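Local coordinates for protein D,D-dipeptidase/D,D-carboxypeptidase (PDB 4MUQ) that is a zinc-dependent D,D-peptidase of vancomycin resistance that hydrolyses D-Ala-D-Ala and probably also removes terminal D-Ala from peptidoglycan precursors, at residues I45-F59 / E107-N119. Numbering follows the deposited sequence. Where two conformers were deposited one is given.
Sequences ILMKRDVANVLQLIF and EHQTGLAIDLGLN. With ZN (zinc ion), chain B; 2D8 ((2R)-3-[(R)-[(1S)-1-aminoethyl](hydroxy)phosphoryl]-2-methylpropanoic acid), chain D; LY0 ((2R)-3-[(R)-[(1R)-1-aminoethyl](hydroxy)phosphoryl]-2-methylpropanoic acid), chain C.
Met47, Leu55 and Phe59 pack on Ile114 and Leu116 of strand 113-118, and Val51 on Leu112 of the preceding loop, a buried contact of strand 45-48 and the start of helix 49-62 in the Hedgehog/DD-peptidase fold. Strand 113-118 belongs to the antiparallel sheet that supplies two of the three protein zinc ligands, Asp115 and His168; His108 comes from the 3-10 turn before it. One hydrogen bond joins the backbones: Lys48 N, at the N-cap position, gives to Gly111 O at 3.1 Å, nearly straight (175°). Met47, in one of its two conformers, curls round the same carbonyl, its chain bent at chi2 (-65°) and chi3 (-72°), which brings SD to 3.3 Å from Ala113 O and lays CE beside Ile114 CB. The aliphatic part of Lys48 runs alongside Leu112, while its NZ is hydrogen-bonded to Lys33 O. The side chains of Val51 and Leu112 cross at about a right angle, CG2 against CD2; Leu55 CD2 and Ile114 CD1 reach each other tip to tip at 3.7 Å. Further along, Leu116 CD2 lies at the edge of the Phe59 ring. Phe148, from strand 148-150, covers Val51 and Ile114. Across the strand, Asp115 turns to the zinc, which also binds both phosphinate oxygens of the D-Ala-D-Ala analogue, modelled as two stereoisomers. Ala113 CB sits over the centre of the His108 imidazole. Thr110 OG1 closes an ST turn, accepting from Leu112 N at 3.0 Å and donating to Glu107 O at 2.7 Å.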
# COMPACT_ATOMS: atom_id res chain seq x y z
N ILE A 45 -5.19 -3.38 -16.67
CA ILE A 45 -4.84 -2.86 -15.36
C ILE A 45 -4.49 -4.01 -14.44
O ILE A 45 -5.35 -4.76 -14.00
CB ILE A 45 -5.97 -2.02 -14.78
CG1 ILE A 45 -6.29 -0.89 -15.75
CG2 ILE A 45 -5.60 -1.50 -13.38
CD1 ILE A 45 -6.84 0.33 -15.11
N LEU A 46 -3.19 -4.17 -14.17
CA LEU A 46 -2.72 -5.29 -13.36
C LEU A 46 -2.50 -4.88 -11.93
O LEU A 46 -2.23 -3.71 -11.64
CB LEU A 46 -1.40 -5.82 -13.92
CG LEU A 46 -1.35 -6.11 -15.42
CD1 LEU A 46 0.04 -6.61 -15.80
CD2 LEU A 46 -2.41 -7.13 -15.80
N MET A 47 -2.65 -5.84 -11.01
CA MET A 47 -2.34 -5.66 -9.59
C MET A 47 -1.77 -6.97 -9.07
O MET A 47 -1.96 -8.01 -9.69
CB MET A 47 -3.60 -5.34 -8.78
CG MET A 47 -4.25 -4.01 -9.10
SD MET A 47 -3.24 -2.60 -8.68
CE MET A 47 -3.34 -2.63 -6.89
N LYS A 48 -1.11 -6.92 -7.92
CA LYS A 48 -0.75 -8.17 -7.28
C LYS A 48 -2.03 -8.97 -7.02
O LYS A 48 -3.07 -8.40 -6.66
CB LYS A 48 0.01 -7.93 -5.97
CG LYS A 48 1.44 -7.42 -6.15
CD LYS A 48 2.25 -7.58 -4.87
CE LYS A 48 2.44 -9.05 -4.51
NZ LYS A 48 3.45 -9.73 -5.39
N ARG A 49 -1.94 -10.29 -7.21
CA ARG A 49 -3.11 -11.17 -7.16
C ARG A 49 -3.94 -11.01 -5.89
O ARG A 49 -5.16 -10.86 -5.96
CB ARG A 49 -2.67 -12.64 -7.31
CG ARG A 49 -3.82 -13.65 -7.27
CD ARG A 49 -3.32 -15.09 -7.42
NE ARG A 49 -3.10 -15.46 -8.82
CZ ARG A 49 -1.91 -15.52 -9.41
NH1 ARG A 49 -0.81 -15.22 -8.72
NH2 ARG A 49 -1.81 -15.87 -10.69
N ASP A 50 -3.29 -11.05 -4.73
CA ASP A 50 -4.04 -10.95 -3.48
C ASP A 50 -4.70 -9.58 -3.33
O ASP A 50 -5.80 -9.47 -2.78
CB ASP A 50 -3.16 -11.31 -2.28
CG ASP A 50 -2.68 -12.75 -2.32
OD1 ASP A 50 -3.40 -13.60 -2.90
OD2 ASP A 50 -1.59 -13.03 -1.78
N VAL A 51 -4.06 -8.55 -3.86
CA VAL A 51 -4.61 -7.20 -3.84
C VAL A 51 -5.84 -7.06 -4.77
O VAL A 51 -6.85 -6.44 -4.42
CB VAL A 51 -3.53 -6.16 -4.21
CG1 VAL A 51 -4.08 -4.77 -4.09
CG2 VAL A 51 -2.32 -6.32 -3.29
N ALA A 52 -5.76 -7.65 -5.97
CA ALA A 52 -6.90 -7.69 -6.88
C ALA A 52 -8.07 -8.39 -6.20
O ALA A 52 -9.22 -7.97 -6.31
CB ALA A 52 -6.52 -8.41 -8.17
N ASN A 53 -7.79 -9.47 -5.47
CA ASN A 53 -8.86 -10.17 -4.78
C ASN A 53 -9.52 -9.31 -3.72
O ASN A 53 -10.75 -9.32 -3.59
CB ASN A 53 -8.35 -11.50 -4.21
CG ASN A 53 -8.02 -12.50 -5.30
OD1 ASN A 53 -8.50 -12.38 -6.43
ND2 ASN A 53 -7.19 -13.49 -4.98
N VAL A 54 -8.72 -8.55 -2.97
CA VAL A 54 -9.27 -7.68 -1.94
C VAL A 54 -10.13 -6.58 -2.55
O VAL A 54 -11.21 -6.25 -2.04
CB VAL A 54 -8.13 -7.09 -1.08
CG1 VAL A 54 -8.63 -5.92 -0.25
CG2 VAL A 54 -7.54 -8.16 -0.18
N LEU A 55 -9.67 -6.02 -3.67
CA LEU A 55 -10.41 -4.97 -4.35
C LEU A 55 -11.79 -5.50 -4.73
O LEU A 55 -12.80 -4.83 -4.51
CB LEU A 55 -9.66 -4.52 -5.60
CG LEU A 55 -10.10 -3.17 -6.16
CD1 LEU A 55 -9.79 -2.06 -5.16
CD2 LEU A 55 -9.41 -2.90 -7.50
N GLN A 56 -11.85 -6.71 -5.27
CA GLN A 56 -13.14 -7.31 -5.61
C GLN A 56 -14.04 -7.46 -4.38
O GLN A 56 -15.25 -7.21 -4.47
CB GLN A 56 -12.96 -8.67 -6.31
CG GLN A 56 -12.38 -8.56 -7.71
CD GLN A 56 -13.29 -7.80 -8.66
OE1 GLN A 56 -14.52 -7.83 -8.53
NE2 GLN A 56 -12.70 -7.11 -9.63
N LEU A 57 -13.47 -7.86 -3.25
CA LEU A 57 -14.25 -7.97 -2.02
C LEU A 57 -14.86 -6.62 -1.61
O LEU A 57 -16.01 -6.56 -1.19
CB LEU A 57 -13.38 -8.52 -0.87
CG LEU A 57 -12.94 -9.98 -0.95
CD1 LEU A 57 -12.01 -10.30 0.21
CD2 LEU A 57 -14.13 -10.92 -0.93
N ILE A 58 -14.10 -5.54 -1.74
CA ILE A 58 -14.63 -4.23 -1.37
C ILE A 58 -15.75 -3.80 -2.32
O ILE A 58 -16.78 -3.32 -1.87
CB ILE A 58 -13.54 -3.14 -1.33
CG1 ILE A 58 -12.41 -3.52 -0.37
CG2 ILE A 58 -14.13 -1.83 -0.87
CD1 ILE A 58 -11.17 -2.66 -0.52
N PHE A 59 -15.52 -3.99 -3.62
CA PHE A 59 -16.53 -3.66 -4.63
C PHE A 59 -17.81 -4.45 -4.37
O PHE A 59 -18.92 -3.91 -4.49
CB PHE A 59 -16.00 -3.94 -6.04
CG PHE A 59 -14.95 -2.99 -6.51
CD1 PHE A 59 -14.81 -1.73 -5.93
CD2 PHE A 59 -14.07 -3.36 -7.52
CE1 PHE A 59 -13.82 -0.86 -6.37
CE2 PHE A 59 -13.08 -2.50 -7.95
CZ PHE A 59 -12.95 -1.25 -7.38
N GLU A 107 4.64 4.07 -5.86
CA GLU A 107 3.94 2.87 -5.39
C GLU A 107 3.32 2.09 -6.49
O GLU A 107 3.05 0.90 -6.33
CB GLU A 107 2.80 3.23 -4.45
CG GLU A 107 3.21 3.93 -3.20
CD GLU A 107 2.07 4.00 -2.21
OE1 GLU A 107 0.90 4.25 -2.61
OE2 GLU A 107 2.38 3.81 -1.04
N HIS A 108 3.04 2.73 -7.63
CA HIS A 108 2.42 1.97 -8.71
C HIS A 108 3.35 0.88 -9.25
O HIS A 108 2.90 -0.11 -9.80
CB HIS A 108 1.94 2.89 -9.84
CG HIS A 108 0.68 3.61 -9.51
ND1 HIS A 108 -0.57 3.08 -9.75
CD2 HIS A 108 0.47 4.81 -8.92
CE1 HIS A 108 -1.50 3.93 -9.34
NE2 HIS A 108 -0.89 4.99 -8.84
N GLN A 109 4.66 1.07 -9.06
CA GLN A 109 5.63 0.08 -9.51
C GLN A 109 5.69 -1.15 -8.61
O GLN A 109 6.44 -2.07 -8.89
CB GLN A 109 7.03 0.71 -9.66
CG GLN A 109 7.10 1.79 -10.75
CD GLN A 109 8.43 2.49 -10.77
OE1 GLN A 109 8.52 3.68 -10.43
NE2 GLN A 109 9.49 1.77 -11.14
N THR A 110 4.89 -1.17 -7.54
CA THR A 110 4.89 -2.33 -6.63
C THR A 110 3.73 -3.30 -6.87
O THR A 110 3.73 -4.41 -6.35
CB THR A 110 4.77 -1.93 -5.14
OG1 THR A 110 3.49 -1.34 -4.90
CG2 THR A 110 5.89 -0.96 -4.70
N GLY A 111 2.72 -2.87 -7.61
CA GLY A 111 1.50 -3.67 -7.73
C GLY A 111 0.55 -3.55 -6.55
O GLY A 111 -0.46 -4.27 -6.52
N LEU A 112 0.86 -2.67 -5.60
CA LEU A 112 0.05 -2.48 -4.39
C LEU A 112 -0.82 -1.24 -4.44
O LEU A 112 -1.61 -1.01 -3.53
CB LEU A 112 0.97 -2.39 -3.17
CG LEU A 112 1.88 -3.59 -2.91
CD1 LEU A 112 2.83 -3.28 -1.76
CD2 LEU A 112 1.10 -4.88 -2.61
N ALA A 113 -0.69 -0.43 -5.49
CA ALA A 113 -1.42 0.84 -5.55
C ALA A 113 -2.36 0.88 -6.73
O ALA A 113 -2.07 0.37 -7.80
CB ALA A 113 -0.45 2.01 -5.62
N ILE A 114 -3.49 1.52 -6.51
CA ILE A 114 -4.48 1.67 -7.56
C ILE A 114 -5.08 3.07 -7.51
O ILE A 114 -5.36 3.61 -6.45
CB ILE A 114 -5.56 0.57 -7.47
CG1 ILE A 114 -6.46 0.62 -8.70
CG2 ILE A 114 -6.35 0.65 -6.17
CD1 ILE A 114 -6.90 -0.73 -9.21
N ASP A 115 -5.27 3.65 -8.71
CA ASP A 115 -6.02 4.88 -8.87
C ASP A 115 -7.42 4.50 -9.31
O ASP A 115 -7.58 3.74 -10.28
CB ASP A 115 -5.34 5.80 -9.90
CG ASP A 115 -3.97 6.28 -9.44
OD1 ASP A 115 -3.73 6.31 -8.25
OD2 ASP A 115 -3.07 6.62 -10.24
N LEU A 116 -8.42 5.03 -8.62
CA LEU A 116 -9.82 4.75 -8.92
C LEU A 116 -10.55 6.01 -9.36
O LEU A 116 -10.19 7.13 -8.97
CB LEU A 116 -10.51 4.19 -7.67
CG LEU A 116 -9.90 2.92 -7.10
CD1 LEU A 116 -10.57 2.57 -5.79
CD2 LEU A 116 -10.04 1.76 -8.09
N GLY A 117 -11.58 5.84 -10.17
CA GLY A 117 -12.37 6.98 -10.60
C GLY A 117 -13.83 6.65 -10.77
O GLY A 117 -14.22 5.49 -10.92
N LEU A 118 -14.65 7.70 -10.72
CA LEU A 118 -16.06 7.61 -11.07
C LEU A 118 -16.20 7.14 -12.51
O LEU A 118 -15.46 7.60 -13.39
CB LEU A 118 -16.72 8.98 -10.93
CG LEU A 118 -17.50 9.24 -9.65
CD1 LEU A 118 -18.07 10.65 -9.64
CD2 LEU A 118 -18.61 8.22 -9.51
N ASN A 119 -17.12 6.23 -12.76
CA ASN A 119 -17.34 5.76 -14.12
C ASN A 119 -18.05 6.81 -14.95
O ASN A 119 -19.27 6.95 -14.88
CB ASN A 119 -18.11 4.44 -14.15
CG ASN A 119 -18.15 3.79 -15.53
OD1 ASN A 119 -18.24 4.47 -16.55
ND2 ASN A 119 -18.08 2.47 -15.56
ZN ZN B . -1.80 6.69 -8.23
C4 2D8 D . 0.80 9.91 -8.41
C5 2D8 D . 1.64 9.00 -7.57
C6 2D8 D . 2.60 8.21 -8.45
C7 2D8 D . 2.37 9.84 -6.54
N1 2D8 D . -2.28 9.62 -11.20
P 2D8 D . -0.60 9.10 -9.22
C1 2D8 D . 0.10 10.04 -11.58
C2 2D8 D . -1.09 10.12 -10.64
O31 2D8 D . -0.14 7.69 -9.68
O32 2D8 D . -1.84 8.88 -8.29
O61 2D8 D . 2.89 7.09 -8.08
O62 2D8 D . 3.06 8.73 -9.45
P LY0 C . -0.61 9.09 -9.23
C1 LY0 C . 0.13 10.02 -11.58
N1 LY0 C . -1.37 11.37 -10.38
C2 LY0 C . -1.11 10.02 -10.71
C4 LY0 C . 0.80 9.91 -8.42
C5 LY0 C . 1.64 9.00 -7.57
C6 LY0 C . 2.60 8.21 -8.45
C7 LY0 C . 2.37 9.84 -6.54
O31 LY0 C . -0.14 7.68 -9.67
O32 LY0 C . -1.84 8.88 -8.29
O61 LY0 C . 2.89 7.09 -8.08
O62 LY0 C . 3.06 8.73 -9.45